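Local coordinates for flagellin B1 (Methanocaldococcus jannaschii DSM 2661, PDB 5YA6), which probably assembles as a flagellin subunit into the filament of the archaellum, the swimming organelle of archaea, and binds a calcium ion, at residues D30-Y35 and K130-R135; A50-I55 and L120-N125. All coordinates share one frame; numbering follows the deposited sequence.

Contact 1: D30-Y35 and K130-R135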
loop_
_atom_site.group_PDB
_atom_site.type_symbol
_atom_site.label_atom_id
_atom_site.label_comp_id
_atom_site.label_asym_id
_atom_site.label_seq_id
_atom_site.Cartn_x
_atom_site.Cartn_y
_atom_site.Cartn_z
ATOM N N ASP B 30 10.232 13.197 8.910
ATOM C CA ASP B 30 9.162 14.180 8.932
ATOM C C ASP B 30 8.657 14.532 7.535
ATOM O O ASP B 30 7.611 15.112 7.409
ATOM C CB ASP B 30 9.600 15.441 9.692
ATOM C CG ASP B 30 10.727 16.176 8.989
ATOM O OD1 ASP B 30 11.729 15.534 8.723
ATOM O OD2 ASP B 30 10.620 17.391 8.667
ATOM N N LYS B 31 9.428 14.234 6.487
ATOM C CA LYS B 31 9.089 14.593 5.142
ATOM C C LYS B 31 9.473 13.476 4.183
ATOM O O LYS B 31 10.507 12.735 4.433
ATOM C CB LYS B 31 9.772 15.882 4.689
ATOM C CG LYS B 31 9.331 17.168 5.365
ATOM C CD LYS B 31 10.183 18.320 4.822
ATOM C CE LYS B 31 9.555 19.615 5.150
ATOM N NZ LYS B 31 10.416 20.748 4.658
ATOM N N LEU B 32 8.662 13.318 3.134
ATOM C CA LEU B 32 8.869 12.282 2.077
ATOM C C LEU B 32 8.982 12.986 0.739
ATOM O O LEU B 32 8.295 13.973 0.488
ATOM C CB LEU B 32 7.735 11.252 1.995
ATOM C CG LEU B 32 7.499 10.437 3.255
ATOM C CD1 LEU B 32 6.207 9.695 3.154
ATOM C CD2 LEU B 32 8.671 9.497 3.513
ATOM N N ALA B 33 9.761 12.416 -0.157
ATOM C CA ALA B 33 9.863 12.869 -1.528
ATOM C C ALA B 33 9.675 11.631 -2.408
ATOM O O ALA B 33 10.539 10.694 -2.411
ATOM C CB ALA B 33 11.216 13.539 -1.774
ATOM N N ILE B 34 8.539 11.598 -3.147
ATOM C CA ILE B 34 8.184 10.412 -3.939
ATOM C C ILE B 34 8.411 10.717 -5.394
ATOM O O ILE B 34 7.730 11.601 -5.984
ATOM C CB ILE B 34 6.713 10.006 -3.690
ATOM C CG1 ILE B 34 6.512 9.759 -2.193
ATOM C CG2 ILE B 34 6.297 8.869 -4.590
ATOM C CD1 ILE B 34 5.035 9.759 -1.785
ATOM N N TYR B 35 9.370 10.042 -5.996
ATOM C CA TYR B 35 9.752 10.337 -7.388
ATOM C C TYR B 35 8.978 9.466 -8.360
ATOM O O TYR B 35 8.803 8.276 -8.147
ATOM C CB TYR B 35 11.229 10.156 -7.640
ATOM C CG TYR B 35 12.081 11.131 -6.808
ATOM C CD1 TYR B 35 12.374 10.917 -5.480
ATOM C CD2 TYR B 35 12.647 12.251 -7.402
ATOM C CE1 TYR B 35 13.132 11.806 -4.733
ATOM C CE2 TYR B 35 13.412 13.154 -6.663
ATOM C CZ TYR B 35 13.681 12.917 -5.343
ATOM O OH TYR B 35 14.427 13.854 -4.624
ATOM N N LYS B 130 2.891 12.968 13.404
ATOM C CA LYS B 130 4.150 12.676 14.078
ATOM C C LYS B 130 5.141 12.255 13.024
ATOM O O LYS B 130 4.732 11.960 11.886
ATOM C CB LYS B 130 4.000 11.501 15.061
ATOM C CG LYS B 130 3.419 10.239 14.427
ATOM C CD LYS B 130 3.987 8.994 15.117
ATOM C CE LYS B 130 3.218 7.726 14.744
ATOM N NZ LYS B 130 1.840 7.732 15.312
ATOM N N ALA B 131 6.432 12.253 13.386
ATOM C CA ALA B 131 7.438 11.807 12.440
ATOM C C ALA B 131 7.392 10.285 12.402
ATOM O O ALA B 131 6.975 9.657 13.352
ATOM C CB ALA B 131 8.807 12.322 12.830
ATOM N N ILE B 132 7.789 9.707 11.277
ATOM C CA ILE B 132 7.713 8.253 11.131
ATOM C C ILE B 132 8.898 7.587 11.828
ATOM O O ILE B 132 10.066 7.862 11.485
ATOM C CB ILE B 132 7.701 7.860 9.657
ATOM C CG1 ILE B 132 6.576 8.602 8.878
ATOM C CG2 ILE B 132 7.582 6.369 9.543
ATOM C CD1 ILE B 132 6.811 8.539 7.401
ATOM N N PRO B 133 8.618 6.742 12.831
ATOM C CA PRO B 133 9.743 6.129 13.540
ATOM C C PRO B 133 10.359 4.981 12.780
ATOM O O PRO B 133 9.889 4.578 11.697
ATOM C CB PRO B 133 9.103 5.633 14.834
ATOM C CG PRO B 133 7.692 5.468 14.538
ATOM C CD PRO B 133 7.315 6.379 13.418
ATOM N N THR B 134 11.444 4.468 13.311
ATOM C CA THR B 134 12.155 3.377 12.683
ATOM C C THR B 134 11.242 2.122 12.564
ATOM O O THR B 134 10.301 1.935 13.348
ATOM C CB THR B 134 13.391 3.018 13.544
ATOM O OG1 THR B 134 12.990 2.734 14.878
ATOM C CG2 THR B 134 14.399 4.107 13.525
ATOM N N ARG B 135 11.519 1.324 11.525
ATOM C CA ARG B 135 10.872 0.008 11.289
ATOM C C ARG B 135 9.391 0.147 11.017
ATOM O O ARG B 135 8.613 -0.720 11.411
ATOM C CB ARG B 135 11.126 -0.945 12.442
ATOM C CG ARG B 135 12.608 -1.143 12.708
ATOM C CD ARG B 135 12.823 -2.477 13.390
ATOM N NE ARG B 135 12.280 -2.487 14.732
ATOM C CZ ARG B 135 12.002 -3.575 15.443
ATOM N NH1 ARG B 135 11.518 -3.441 16.718
ATOM N NH2 ARG B 135 12.206 -4.794 14.899
#
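The side chain of Ile132 reaches toward strand 28-38 and meets Leu32 methyl to methyl. The meeting is symmetric: CD1 of Ile132 comes over the fork of the leucine, 4.4 Å from Leu32 CD2 and 4.4 Å from Leu32 CD1. Ile132 achieves this reach by stretching its longer branch, with CD1 trans to CA (chi2 163°), while its CG2 methyl points off from the strand. Leu32 does not aim its CB at the loop; the branching at CG brings its methyls nearer to it. At these distances the two residues touch lightly, as apolar ends rather than interlocked groups.

One residue earlier in the loop, Ala131 lies against the strand backbone at Asp30, two residues before Leu32. Its methyl CB is 4.3 Å from Asp30 N and 4.5 Å from Asp30 CB, and here the CA atoms of the two segments are nearest, that of Asp30 4.6 Å from that of Ala131. The Asp30 carboxylate takes no part, since its CB points away from the loop and chi1 of 65° keeps the acid on the far side, where OD1 is hydrogen-bonded to His21 ND1 on strand 13-23. No hydrogen bond joins the two segments, and the contact rests on van der Waals packing of four buried residues. The loop is tied elsewhere: Lys130 NZ forms a salt bridge with Asp57, and Ile132 O accepts a hydrogen bond from Tyr160 OH.

Segment 130-135 belongs to the connection that leaves helix 124-128 and leads into strand 137-143. Its passage beside strand 28-38, with one isoleucine turned inward, is an example of a loop crossing between the two layers of a beta sandwich and closing its apolar interior at one end, consistent with the immunoglobulin-like globular domain of archaeal flagellins.

Contact 2: A50-I55 and L120-N125; sequences AKLFLI and LLVNAN
Leu52 projects from its strand into a hollow between Leu120 and Val122, neighbours on the same face of strand 117-123. Its CD2 methyl is the bump: it presses against Val122 CG2 at 3.7 Å, the closest approach here, and the two side chains meet aslant. CG of Leu52 lies trans to the backbone N (chi1 179°), which spreads both methyls before the opposing strand. Leu120 CD1 rests against that spread pair, 4.3 Å from Leu52 CD1 and 4.3 Å from Leu52 CD2.

Val122 answers with both branches. While CG2 meets Leu52, CG1 faces Leu54 CD1 at 4.4 Å, so the valine's fork sits opposite the groove between two leucines of strand 51-56. The axes of 51-55 and 120-123, 10.8 Å apart at closest and inclined at 47°, belong to facing parts of a strongly curved sheet, and side chains from both strands meet in the space between them. Phe142, Tyr95 and Ile34 complete the packing around Leu52 and Leu120.

Every touching group is a buried aliphatic methyl and no hydrogen bond crosses, so the two layers are held by hydrophobic and dispersion forces, with shape rather than polarity fixing how they fit.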
loop_
_atom_site.group_PDB
_atom_site.type_symbol
_atom_site.label_atom_id
_atom_site.label_comp_id
_atom_site.label_asym_id
_atom_site.label_seq_id
_atom_site.Cartn_x
_atom_site.Cartn_y
_atom_site.Cartn_z
ATOM N N ALA B 50 -4.950 14.101 -9.449
ATOM C CA ALA B 50 -4.341 12.851 -9.011
ATOM C C ALA B 50 -4.368 12.785 -7.509
ATOM O O ALA B 50 -4.164 13.804 -6.808
ATOM C CB ALA B 50 -2.911 12.731 -9.552
ATOM N N LYS B 51 -4.630 11.596 -6.949
ATOM C CA LYS B 51 -4.751 11.432 -5.549
ATOM C C LYS B 51 -3.624 10.510 -5.104
ATOM O O LYS B 51 -3.303 9.559 -5.797
ATOM C CB LYS B 51 -6.091 10.842 -5.187
ATOM C CG LYS B 51 -7.248 11.847 -5.416
ATOM C CD LYS B 51 -8.617 11.219 -5.555
ATOM C CE LYS B 51 -9.713 12.288 -5.697
ATOM N NZ LYS B 51 -9.472 13.352 -6.757
ATOM N N LEU B 52 -3.024 10.877 -4.003
ATOM C CA LEU B 52 -2.022 10.117 -3.340
ATOM C C LEU B 52 -2.665 9.456 -2.114
ATOM O O LEU B 52 -3.057 10.123 -1.148
ATOM C CB LEU B 52 -0.858 11.004 -2.954
ATOM C CG LEU B 52 0.295 10.305 -2.211
ATOM C CD1 LEU B 52 0.894 9.198 -3.101
ATOM C CD2 LEU B 52 1.352 11.300 -1.806
ATOM N N PHE B 53 -2.634 8.120 -2.098
ATOM C CA PHE B 53 -3.176 7.301 -0.987
ATOM C C PHE B 53 -2.033 6.758 -0.198
ATOM O O PHE B 53 -1.125 6.205 -0.799
ATOM C CB PHE B 53 -4.039 6.154 -1.592
ATOM C CG PHE B 53 -5.242 6.619 -2.396
ATOM C CD1 PHE B 53 -6.496 6.815 -1.801
ATOM C CD2 PHE B 53 -5.148 6.815 -3.729
ATOM C CE1 PHE B 53 -7.578 7.289 -2.549
ATOM C CE2 PHE B 53 -6.232 7.260 -4.491
ATOM C CZ PHE B 53 -7.463 7.479 -3.896
ATOM N N LEU B 54 -2.001 6.969 1.097
ATOM C CA LEU B 54 -0.960 6.444 1.945
ATOM C C LEU B 54 -1.531 5.780 3.198
ATOM O O LEU B 54 -2.146 6.461 4.004
ATOM C CB LEU B 54 -0.077 7.563 2.422
ATOM C CG LEU B 54 0.748 8.292 1.348
ATOM C CD1 LEU B 54 1.431 9.524 1.957
ATOM C CD2 LEU B 54 1.795 7.368 0.771
ATOM N N ILE B 55 -1.182 4.529 3.451
ATOM C CA ILE B 55 -1.553 3.855 4.683
ATOM C C ILE B 55 -0.348 3.784 5.628
ATOM O O ILE B 55 0.761 3.382 5.263
ATOM C CB ILE B 55 -1.983 2.391 4.369
ATOM C CG1 ILE B 55 -3.121 2.311 3.373
ATOM C CG2 ILE B 55 -2.332 1.622 5.674
ATOM C CD1 ILE B 55 -3.218 1.011 2.580
ATOM N N LEU B 120 6.866 14.179 -5.528
ATOM C CA LEU B 120 5.727 14.562 -4.687
ATOM C C LEU B 120 6.344 14.857 -3.356
ATOM O O LEU B 120 6.912 13.986 -2.710
ATOM C CB LEU B 120 4.697 13.421 -4.596
ATOM C CG LEU B 120 4.339 12.798 -5.948
ATOM C CD1 LEU B 120 3.307 11.699 -5.669
ATOM C CD2 LEU B 120 3.778 13.803 -6.963
ATOM N N LEU B 121 6.175 16.085 -2.920
ATOM C CA LEU B 121 6.648 16.529 -1.633
ATOM C C LEU B 121 5.498 16.375 -0.608
ATOM O O LEU B 121 4.434 16.992 -0.707
ATOM C CB LEU B 121 7.134 18.008 -1.768
ATOM C CG LEU B 121 8.165 18.292 -2.871
ATOM C CD1 LEU B 121 8.384 19.813 -2.937
ATOM C CD2 LEU B 121 9.450 17.503 -2.668
ATOM N N VAL B 122 5.760 15.577 0.427
ATOM C CA VAL B 122 4.791 15.250 1.479
ATOM C C VAL B 122 5.343 15.562 2.870
ATOM O O VAL B 122 6.467 15.153 3.178
ATOM C CB VAL B 122 4.390 13.738 1.411
ATOM C CG1 VAL B 122 3.384 13.374 2.510
ATOM C CG2 VAL B 122 3.801 13.436 0.044
ATOM N N ASN B 123 4.609 16.354 3.673
ATOM C CA ASN B 123 5.004 16.580 5.030
ATOM C C ASN B 123 4.396 15.520 5.857
ATOM O O ASN B 123 3.200 15.567 6.222
ATOM C CB ASN B 123 4.601 17.946 5.611
ATOM C CG ASN B 123 5.318 18.188 6.940
ATOM O OD1 ASN B 123 5.135 17.453 7.875
ATOM N ND2 ASN B 123 6.229 19.161 6.978
ATOM N N ALA B 124 5.174 14.469 6.093
ATOM C CA ALA B 124 4.658 13.328 6.876
ATOM C C ALA B 124 4.290 13.686 8.296
ATOM O O ALA B 124 3.345 13.123 8.833
ATOM C CB ALA B 124 5.702 12.216 6.899
ATOM N N ASN B 125 5.042 14.606 8.925
ATOM C CA ASN B 125 4.736 15.089 10.249
ATOM C C ASN B 125 3.313 15.675 10.290
ATOM O O ASN B 125 2.552 15.413 11.224
ATOM C CB ASN B 125 5.821 16.109 10.653
ATOM C CG ASN B 125 5.745 16.548 12.062
ATOM O OD1 ASN B 125 5.740 15.754 13.000
ATOM N ND2 ASN B 125 5.715 17.870 12.251
#

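In the fold
Both contacts are buried and apolar, but they differ in place. Contact 2 is the more central, joining strands from facing layers, whereas contact 1 sets a loop against a strand. Strands 28-38 and 117-123 are neighbours in one sheet, so each contact uses one of an adjacent pair, tied by probable backbone hydrogen bonds between Leu32 N and Val122 O (2.9 Å) and between Ile34 O and Leu120 N. Ile34 also packs on both Leu52 and Leu120, continuing the interior from one contact to the other. Polar ties surround the loop of contact 1, while on strand 51-56 Phe53 and Ile55 pack against a second subunit.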